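Local coordinates for protein probable oxidoreductase (Mycobacterium abscessus, PDB 4EYE) that probably works as an oxidoreductase of the quinone oxidoreductase branch of the medium-chain dehydrogenase family, with a GroES-like domain beside a nucleotide-binding-type domain, at residues A[85-90]-A[104-109]; A[127-132]-A[300-305]; A[138-143]-A[309-314]. All coordinates share one frame; numbering follows the deposited sequence.

Interaction 1. Residues A[85-90]-A[104-109]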
loop_
_atom_site.group_PDB
_atom_site.type_symbol
_atom_site.label_atom_id
_atom_site.label_comp_id
_atom_site.label_asym_id
_atom_site.label_seq_id
_atom_site.Cartn_x
_atom_site.Cartn_y
_atom_site.Cartn_z
ATOM N N GLU A 85 7.495 -4.163 -3.832
ATOM C CA GLU A 85 7.509 -4.437 -2.390
ATOM C C GLU A 85 7.901 -5.876 -2.154
ATOM O O GLU A 85 7.247 -6.756 -2.709
ATOM C CB GLU A 85 6.076 -4.370 -1.839
ATOM C CG GLU A 85 5.358 -3.101 -1.895
ATOM C CD GLU A 85 3.914 -3.298 -1.486
ATOM O OE1 GLU A 85 3.180 -4.016 -2.256
ATOM O OE2 GLU A 85 3.536 -2.739 -0.437
ATOM N N THR A 86 8.895 -6.105 -1.300
ATOM C CA THR A 86 9.308 -7.479 -0.876
ATOM C C THR A 86 9.598 -7.556 0.602
ATOM O O THR A 86 9.943 -6.536 1.253
ATOM C CB THR A 86 10.554 -7.995 -1.641
ATOM O OG1 THR A 86 11.662 -7.093 -1.508
ATOM C CG2 THR A 86 10.223 -8.196 -3.175
ATOM N N ALA A 87 9.477 -8.768 1.142
ATOM C CA ALA A 87 9.917 -9.071 2.455
ATOM C C ALA A 87 10.540 -10.468 2.431
ATOM O O ALA A 87 10.073 -11.370 1.713
ATOM C CB ALA A 87 8.762 -8.989 3.460
ATOM N N GLY A 88 11.618 -10.635 3.189
ATOM C CA GLY A 88 12.300 -11.917 3.255
ATOM C C GLY A 88 13.521 -11.869 4.176
ATOM O O GLY A 88 13.455 -11.241 5.231
ATOM N N VAL A 89 14.615 -12.505 3.746
ATOM C CA VAL A 89 15.780 -12.698 4.600
ATOM C C VAL A 89 16.970 -12.210 3.828
ATOM O O VAL A 89 17.162 -12.536 2.650
ATOM C CB VAL A 89 15.947 -14.204 5.022
ATOM C CG1 VAL A 89 17.204 -14.447 5.838
ATOM C CG2 VAL A 89 14.764 -14.655 5.852
ATOM N N VAL A 90 17.770 -11.398 4.472
ATOM C CA VAL A 90 18.971 -10.901 3.832
ATOM C C VAL A 90 19.930 -12.050 3.544
ATOM O O VAL A 90 20.225 -12.824 4.443
ATOM C CB VAL A 90 19.688 -9.903 4.725
ATOM C CG1 VAL A 90 21.087 -9.594 4.179
ATOM C CG2 VAL A 90 18.831 -8.613 4.915
ATOM N N ARG A 104 15.679 -10.467 8.990
ATOM C CA ARG A 104 14.356 -10.391 8.384
ATOM C C ARG A 104 14.075 -8.909 8.024
ATOM O O ARG A 104 14.025 -8.027 8.910
ATOM C CB ARG A 104 13.314 -10.846 9.369
ATOM C CG ARG A 104 13.371 -12.328 9.682
ATOM C CD ARG A 104 12.225 -12.640 10.633
ATOM N NE ARG A 104 10.974 -12.587 9.907
ATOM C CZ ARG A 104 9.784 -12.183 10.370
ATOM N NH1 ARG A 104 9.617 -11.651 11.585
ATOM N NH2 ARG A 104 8.744 -12.223 9.528
ATOM N N VAL A 105 13.901 -8.637 6.747
ATOM C CA VAL A 105 13.803 -7.260 6.255
ATOM C C VAL A 105 12.623 -7.104 5.272
ATOM O O VAL A 105 12.141 -8.078 4.657
ATOM C CB VAL A 105 15.099 -6.819 5.552
ATOM C CG1 VAL A 105 16.286 -6.672 6.543
ATOM C CG2 VAL A 105 15.409 -7.762 4.355
ATOM N N MET A 106 12.174 -5.850 5.181
ATOM C CA MET A 106 11.300 -5.346 4.153
ATOM C C MET A 106 12.159 -4.535 3.174
ATOM O O MET A 106 13.138 -3.907 3.589
ATOM C CB MET A 106 10.246 -4.454 4.773
ATOM C CG MET A 106 9.284 -5.229 5.661
ATOM S SD MET A 106 8.622 -4.287 7.045
ATOM C CE MET A 106 7.794 -2.949 6.223
ATOM N N ALA A 107 11.803 -4.565 1.890
ATOM C CA ALA A 107 12.597 -3.941 0.852
ATOM C C ALA A 107 11.652 -3.264 -0.162
ATOM O O ALA A 107 10.527 -3.750 -0.448
ATOM C CB ALA A 107 13.455 -4.979 0.140
ATOM N N PHE A 108 12.090 -2.147 -0.710
ATOM C CA PHE A 108 11.379 -1.582 -1.838
ATOM C C PHE A 108 12.311 -1.192 -2.941
ATOM O O PHE A 108 13.408 -0.742 -2.669
ATOM C CB PHE A 108 10.490 -0.455 -1.398
ATOM C CG PHE A 108 11.190 0.659 -0.682
ATOM C CD1 PHE A 108 11.541 1.804 -1.387
ATOM C CD2 PHE A 108 11.411 0.630 0.696
ATOM C CE1 PHE A 108 12.174 2.871 -0.754
ATOM C CE2 PHE A 108 12.039 1.734 1.345
ATOM C CZ PHE A 108 12.407 2.845 0.618
ATOM N N ASN A 109 11.838 -1.366 -4.182
ATOM C CA ASN A 109 12.537 -0.860 -5.373
ATOM C C ASN A 109 11.515 -0.585 -6.505
ATOM O O ASN A 109 10.326 -0.875 -6.338
ATOM C CB ASN A 109 13.583 -1.870 -5.819
ATOM C CG ASN A 109 14.769 -1.230 -6.534
ATOM O OD1 ASN A 109 14.855 -0.032 -6.715
ATOM N ND2 ASN A 109 15.691 -2.056 -6.953
HETATM O O HOH W 1 11.582 -4.983 -3.212
#

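Interaction 2. Residues A[127-132]-A[300-305]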
loop_
_atom_site.group_PDB
_atom_site.type_symbol
_atom_site.label_atom_id
_atom_site.label_comp_id
_atom_site.label_asym_id
_atom_site.label_seq_id
_atom_site.Cartn_x
_atom_site.Cartn_y
_atom_site.Cartn_z
ATOM N N PRO A 127 13.874 -3.035 8.877
ATOM C CA PRO A 127 13.717 -4.202 9.708
ATOM C C PRO A 127 12.258 -4.631 9.868
ATOM O O PRO A 127 11.392 -3.831 10.206
ATOM C CB PRO A 127 14.342 -3.788 11.070
ATOM C CG PRO A 127 14.261 -2.289 11.085
ATOM C CD PRO A 127 14.302 -1.838 9.633
ATOM N N THR A 128 12.005 -5.930 9.639
ATOM C CA THR A 128 10.666 -6.482 9.727
ATOM C C THR A 128 10.194 -6.555 11.192
ATOM O O THR A 128 10.879 -7.133 12.011
ATOM C CB THR A 128 10.634 -7.927 9.162
ATOM O OG1 THR A 128 10.997 -7.894 7.768
ATOM C CG2 THR A 128 9.214 -8.550 9.397
ATOM N N PRO A 129 8.999 -6.002 11.518
ATOM C CA PRO A 129 8.555 -6.076 12.928
ATOM C C PRO A 129 8.461 -7.527 13.392
ATOM O O PRO A 129 7.956 -8.393 12.646
ATOM C CB PRO A 129 7.195 -5.415 12.889
ATOM C CG PRO A 129 7.297 -4.426 11.761
ATOM C CD PRO A 129 8.149 -5.085 10.731
ATOM N N PRO A 130 9.001 -7.816 14.576
ATOM C CA PRO A 130 9.041 -9.246 14.965
ATOM C C PRO A 130 7.672 -9.874 15.149
ATOM O O PRO A 130 7.580 -11.097 15.087
ATOM C CB PRO A 130 9.822 -9.254 16.278
ATOM C CG PRO A 130 9.787 -7.866 16.796
ATOM C CD PRO A 130 9.652 -6.953 15.573
ATOM N N GLN A 131 6.630 -9.087 15.339
ATOM C CA GLN A 131 5.296 -9.655 15.532
ATOM C C GLN A 131 4.671 -10.176 14.213
ATOM O O GLN A 131 3.663 -10.901 14.250
ATOM C CB GLN A 131 4.348 -8.610 16.146
ATOM C CG GLN A 131 4.762 -8.142 17.548
ATOM C CD GLN A 131 5.552 -6.836 17.549
ATOM O OE1 GLN A 131 6.170 -6.457 16.570
ATOM N NE2 GLN A 131 5.544 -6.167 18.681
ATOM N N LEU A 132 5.246 -9.805 13.058
ATOM C CA LEU A 132 4.621 -10.061 11.767
ATOM C C LEU A 132 5.277 -11.207 11.038
ATOM O O LEU A 132 6.522 -11.395 11.072
ATOM C CB LEU A 132 4.654 -8.776 10.876
ATOM C CG LEU A 132 3.972 -7.520 11.437
ATOM C CD1 LEU A 132 4.034 -6.412 10.377
ATOM C CD2 LEU A 132 2.542 -7.782 11.902
ATOM N N GLY A 300 6.659 4.540 13.877
ATOM C CA GLY A 300 5.220 4.664 14.106
ATOM C C GLY A 300 4.490 3.370 13.821
ATOM O O GLY A 300 3.614 2.926 14.603
ATOM N N LEU A 301 4.867 2.722 12.732
ATOM C CA LEU A 301 4.218 1.454 12.345
ATOM C C LEU A 301 4.615 0.301 13.274
ATOM O O LEU A 301 3.766 -0.532 13.618
ATOM C CB LEU A 301 4.481 1.103 10.881
ATOM C CG LEU A 301 3.798 2.018 9.871
ATOM C CD1 LEU A 301 4.368 1.684 8.475
ATOM C CD2 LEU A 301 2.244 1.964 9.904
ATOM N N GLU A 302 5.871 0.265 13.669
ATOM C CA GLU A 302 6.347 -0.721 14.639
ATOM C C GLU A 302 5.549 -0.634 15.979
ATOM O O GLU A 302 5.264 -1.642 16.571
ATOM C CB GLU A 302 7.845 -0.536 14.943
ATOM C CG GLU A 302 8.762 -0.940 13.796
ATOM C CD GLU A 302 10.229 -0.547 13.991
ATOM O OE1 GLU A 302 10.574 0.323 14.818
ATOM O OE2 GLU A 302 11.069 -1.131 13.282
ATOM N N LYS A 303 5.213 0.593 16.400
ATOM C CA LYS A 303 4.426 0.832 17.587
ATOM C C LYS A 303 2.984 0.355 17.407
ATOM O O LYS A 303 2.449 -0.362 18.276
ATOM C CB LYS A 303 4.457 2.319 17.954
ATOM C CG LYS A 303 3.427 2.778 19.006
ATOM C CD LYS A 303 3.557 4.277 19.298
ATOM C CE LYS A 303 2.208 4.974 19.558
ATOM N NZ LYS A 303 1.723 4.767 20.942
ATOM N N LEU A 304 2.372 0.705 16.277
ATOM C CA LEU A 304 1.022 0.216 15.955
ATOM C C LEU A 304 0.956 -1.307 15.915
ATOM O O LEU A 304 0.010 -1.868 16.444
ATOM C CB LEU A 304 0.463 0.860 14.673
ATOM C CG LEU A 304 0.275 2.384 14.761
ATOM C CD1 LEU A 304 -0.015 3.051 13.422
ATOM C CD2 LEU A 304 -0.825 2.733 15.747
ATOM N N VAL A 305 1.960 -1.961 15.330
ATOM C CA VAL A 305 2.050 -3.424 15.295
ATOM C C VAL A 305 2.246 -4.021 16.705
ATOM O O VAL A 305 1.575 -4.992 17.059
ATOM C CB VAL A 305 3.182 -3.910 14.344
ATOM C CG1 VAL A 305 3.434 -5.424 14.515
ATOM C CG2 VAL A 305 2.847 -3.562 12.873
HETATM O O HOH W 2 10.886 -3.694 12.972
HETATM O O HOH W 3 6.738 -3.836 16.147
#

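Interaction 3. Residues A[138-143]-A[309-314]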
loop_
_atom_site.group_PDB
_atom_site.type_symbol
_atom_site.label_atom_id
_atom_site.label_comp_id
_atom_site.label_asym_id
_atom_site.label_seq_id
_atom_site.Cartn_x
_atom_site.Cartn_y
_atom_site.Cartn_z
ATOM N N VAL A 138 5.359 -7.499 4.283
ATOM C CA VAL A 138 5.363 -6.861 2.919
ATOM C C VAL A 138 4.167 -5.951 2.761
ATOM O O VAL A 138 4.242 -4.873 2.100
ATOM C CB VAL A 138 5.560 -7.877 1.740
ATOM C CG1 VAL A 138 4.226 -8.566 1.385
ATOM C CG2 VAL A 138 6.197 -7.170 0.513
ATOM N N ALA A 139 3.051 -6.319 3.395
ATOM C CA ALA A 139 1.844 -5.559 3.277
ATOM C C ALA A 139 1.996 -4.126 3.825
ATOM O O ALA A 139 1.374 -3.211 3.316
ATOM C CB ALA A 139 0.682 -6.264 3.976
ATOM N N LEU A 140 2.829 -3.966 4.850
ATOM C CA LEU A 140 3.178 -2.667 5.404
ATOM C C LEU A 140 3.823 -1.729 4.393
ATOM O O LEU A 140 3.673 -0.521 4.485
ATOM C CB LEU A 140 4.177 -2.782 6.568
ATOM C CG LEU A 140 3.772 -3.264 7.941
ATOM C CD1 LEU A 140 4.977 -3.251 8.909
ATOM C CD2 LEU A 140 2.584 -2.476 8.528
ATOM N N ILE A 141 4.545 -2.254 3.409
ATOM C CA ILE A 141 5.531 -1.436 2.700
ATOM C C ILE A 141 5.023 -0.215 1.936
ATOM O O ILE A 141 5.365 0.903 2.297
ATOM C CB ILE A 141 6.469 -2.274 1.816
ATOM C CG1 ILE A 141 7.262 -3.241 2.671
ATOM C CG2 ILE A 141 7.420 -1.367 1.041
ATOM C CD1 ILE A 141 8.067 -4.266 1.891
ATOM N N ALA A 142 4.255 -0.401 0.874
ATOM C CA ALA A 142 3.677 0.750 0.155
ATOM C C ALA A 142 2.482 1.298 0.920
ATOM O O ALA A 142 2.467 2.515 1.244
ATOM C CB ALA A 142 3.287 0.414 -1.277
ATOM N N ASN A 143 1.526 0.441 1.258
ATOM C CA ASN A 143 0.264 0.956 1.747
ATOM C C ASN A 143 0.277 1.624 3.144
ATOM O O ASN A 143 -0.365 2.668 3.344
ATOM C CB ASN A 143 -0.867 -0.092 1.678
ATOM C CG ASN A 143 -1.122 -0.611 0.245
ATOM O OD1 ASN A 143 -0.727 0.027 -0.715
ATOM N ND2 ASN A 143 -1.776 -1.794 0.119
ATOM N N MET A 309 -1.793 -4.132 15.724
ATOM C CA MET A 309 -2.209 -4.037 14.325
ATOM C C MET A 309 -1.622 -5.185 13.493
ATOM O O MET A 309 -0.423 -5.432 13.509
ATOM C CB MET A 309 -1.802 -2.674 13.719
ATOM C CG MET A 309 -2.382 -2.396 12.347
ATOM S SD MET A 309 -1.907 -0.770 11.721
ATOM C CE MET A 309 -0.160 -0.989 11.350
ATOM N N ARG A 310 -2.467 -5.850 12.736
ATOM C CA ARG A 310 -2.027 -6.901 11.850
ATOM C C ARG A 310 -2.615 -6.643 10.454
ATOM O O ARG A 310 -3.835 -6.762 10.261
ATOM C CB ARG A 310 -2.494 -8.293 12.368
ATOM C CG ARG A 310 -1.919 -8.718 13.694
ATOM C CD ARG A 310 -0.409 -8.963 13.625
ATOM N NE ARG A 310 0.097 -9.350 14.925
ATOM C CZ ARG A 310 0.486 -8.509 15.879
ATOM N NH1 ARG A 310 0.449 -7.179 15.694
ATOM N NH2 ARG A 310 0.897 -8.990 17.058
ATOM N N PRO A 311 -1.797 -6.238 9.511
ATOM C CA PRO A 311 -2.279 -6.072 8.140
ATOM C C PRO A 311 -2.944 -7.317 7.588
ATOM O O PRO A 311 -2.318 -8.395 7.570
ATOM C CB PRO A 311 -0.992 -5.771 7.351
ATOM C CG PRO A 311 -0.066 -5.175 8.352
ATOM C CD PRO A 311 -0.350 -5.929 9.628
ATOM N N PRO A 312 -4.212 -7.205 7.155
ATOM C CA PRO A 312 -4.889 -8.372 6.534
ATOM C C PRO A 312 -4.288 -8.773 5.193
ATOM O O PRO A 312 -4.087 -7.928 4.331
ATOM C CB PRO A 312 -6.346 -7.926 6.364
ATOM C CG PRO A 312 -6.484 -6.644 7.113
ATOM C CD PRO A 312 -5.105 -6.051 7.327
ATOM N N VAL A 313 -3.978 -10.046 5.055
ATOM C CA VAL A 313 -3.509 -10.608 3.824
ATOM C C VAL A 313 -4.517 -11.649 3.341
ATOM O O VAL A 313 -4.714 -12.672 3.996
ATOM C CB VAL A 313 -2.121 -11.268 3.966
ATOM C CG1 VAL A 313 -1.688 -11.817 2.600
ATOM C CG2 VAL A 313 -1.098 -10.233 4.461
ATOM N N SER A 314 -5.171 -11.360 2.214
ATOM C CA SER A 314 -6.351 -12.141 1.818
ATOM C C SER A 314 -5.962 -13.321 0.902
ATOM O O SER A 314 -6.688 -14.321 0.837
ATOM C CB SER A 314 -7.371 -11.238 1.144
ATOM O OG SER A 314 -6.815 -10.592 -0.011
#

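Interaction 1. Residues A[85-90]-A[104-109]
Thr86 and Ala107 face each other as a hydrogen-bonded pair in the antiparallel hairpin of strands 85-92 and 104-108. Thr86 N gives Ala107 O a straight bond of 3.0 Å (171° at the hydrogen), and Ala107 N returns one of 2.8 Å to Thr86 O. Two positions along, Gly88 and Val105 repeat the exchange, with Gly88 N and Val105 O 3.0 Å apart. Packing is tightest on the face that carries Thr86, Val105 and Ala107. There OG1 of Thr86, placed by chi1 of 56° and flanked by its own N and C, comes within 3.2 Å of Ala107 CB, and a water 2.7 Å from that OG1 gives Ala107 O a weak bond. Farther on, Val90 CG2 sits 3.6 Å from both CG1 and CG2 of Val105, the side chains crossing at about a right angle. The other face is looser: Ala87 CB and Met106 CG stay 4.4 Å apart. At the partly exposed Val89-Arg104 end, NH2 of Arg104 makes a salt bridge to Asp134 and a hydrogen bond to Leu132 O. Glu85, at the opposite end beside Phe108, is salt-bridged to Lys337 and accepts from Ala142 N. In the GroES-like domain strand 51-55 continues the sheet beside 85-92, with Val55 on Thr86 and Val53 on Val105; Val118 and Val120 of strand 117-120 touch Thr86 and Ala107, and helix 134-140 lies across Ala87 and Met106.

Interaction 2. Residues A[127-132]-A[300-305]
Val305 is the apolar centre of this contact, pushing its two methyl groups from helix 293-306 into the loop that follows strand 125-127. With CG1 anti to its backbone N (chi1 170°), that methyl reaches Leu132 CD2 at 3.6 Å, while Val305 CG2 lies 4.0 Å from Leu132 CD1; the two side chains meet tip to tip. Pro129 adds its ring from the same loop, its CB 4.1 Å from Val305 CG1. Gln131 crosses over Val305 obliquely, so that CB and OE1 both lie close to the CG1 methyl, and the turn at chi2 (97°) swings the amide toward the helix.

The polar part runs through water. One molecule donates both to Gln131 OE1 and to the backbone O of Glu302, 2.7 Å from each. A second joins Pro127 O to the carboxylate of Glu302, with 2.6 Å between the water and OE2. Glu302 OE2 also comes within 4.0 Å of Pro127 CG.

The loop holds its own shape by a type I turn from Pro129 to Leu132, closed by Leu132 N on Pro129 O. The contact seats this loop, which follows a strand of the GroES-like domain, on the late helix 293-306. Behind it stand helix 134-140, touched by Pro129 and Leu132 through Leu140, and strand 104-108, where Met106 meets Pro129; Leu301 of helix 293-306 packs on helix 143-154.

Interaction 3. Residues A[138-143]-A[309-314]
Met309 opens the contact from the far end of its side chain, bringing CE to 4.2 Å from CD2 of Leu140. Its CG is anti to the backbone N (chi1 -171°) and the chain stays extended to SD, then turns at chi3 (71°), which swings CE toward Leu140. The backbone of Met309 is tied to its neighbour: Arg310 NH1 donates to Met309 O at 2.9 Å, approaching from above the carbonyl plane, although the oxygen lies in the plane of the guanidinium group. That same NH1 also bonds to Val305 O, so one nitrogen links the last turn of helix 293-306 to the segment that leaves it. Arg310 starts off away from 138-143, and its side chain packs on Gln131 and Leu132.

Pro311 comes next and does most of the work. Its ring meets two successive residues of the helix: CB lies 3.8 Å from Ala139 CB, and CG lies 3.8 Å from Leu140 CD2, the leucine side chain crossing the ring at a slant. Pro311 also touches Tyr144 of helix 143-154. Pro312 then heads away from 138-143 and meets Thr174 and Gln178 of helix 171-182.

Where strand 313-318 begins, Val313 faces the helix again, with CG2 a looser 4.4 Å from Ala139 CB. Beyond it Ser314 OG bonds to Tyr335 O.

All four contacts between the segments are carbon on carbon, so shape and burial hold them together and polar pairing does not. The small Ala139 lets the proline ring approach the helix closely. The result is an apolar seam at the link from helix 293-306 to strand 313-318, with the polar bonds near it kept to the Arg310 side.

Along the chain, interaction 1 closes before the other two begin, whereas interactions 2 and 3 interleave: 127-132 and 138-143 come first, then 300-305 and 309-314. Their centres lie 11 to 14 Å apart. Interactions 1 and 3 reach the same mixed sheet, through the hairpin and through strand 313-318. Helix 134-140 lies among all three. Direct bonds also join them: Arg104 O accepts from Thr128 N between interactions 1 and 2, and Leu304 O probably from Met309 N between interactions 2 and 3. Together they tie the GroES-like hairpin to the chain returning after the parallel nucleotide-binding-type sheet, consistent with the two-domain build of this dehydrogenase family.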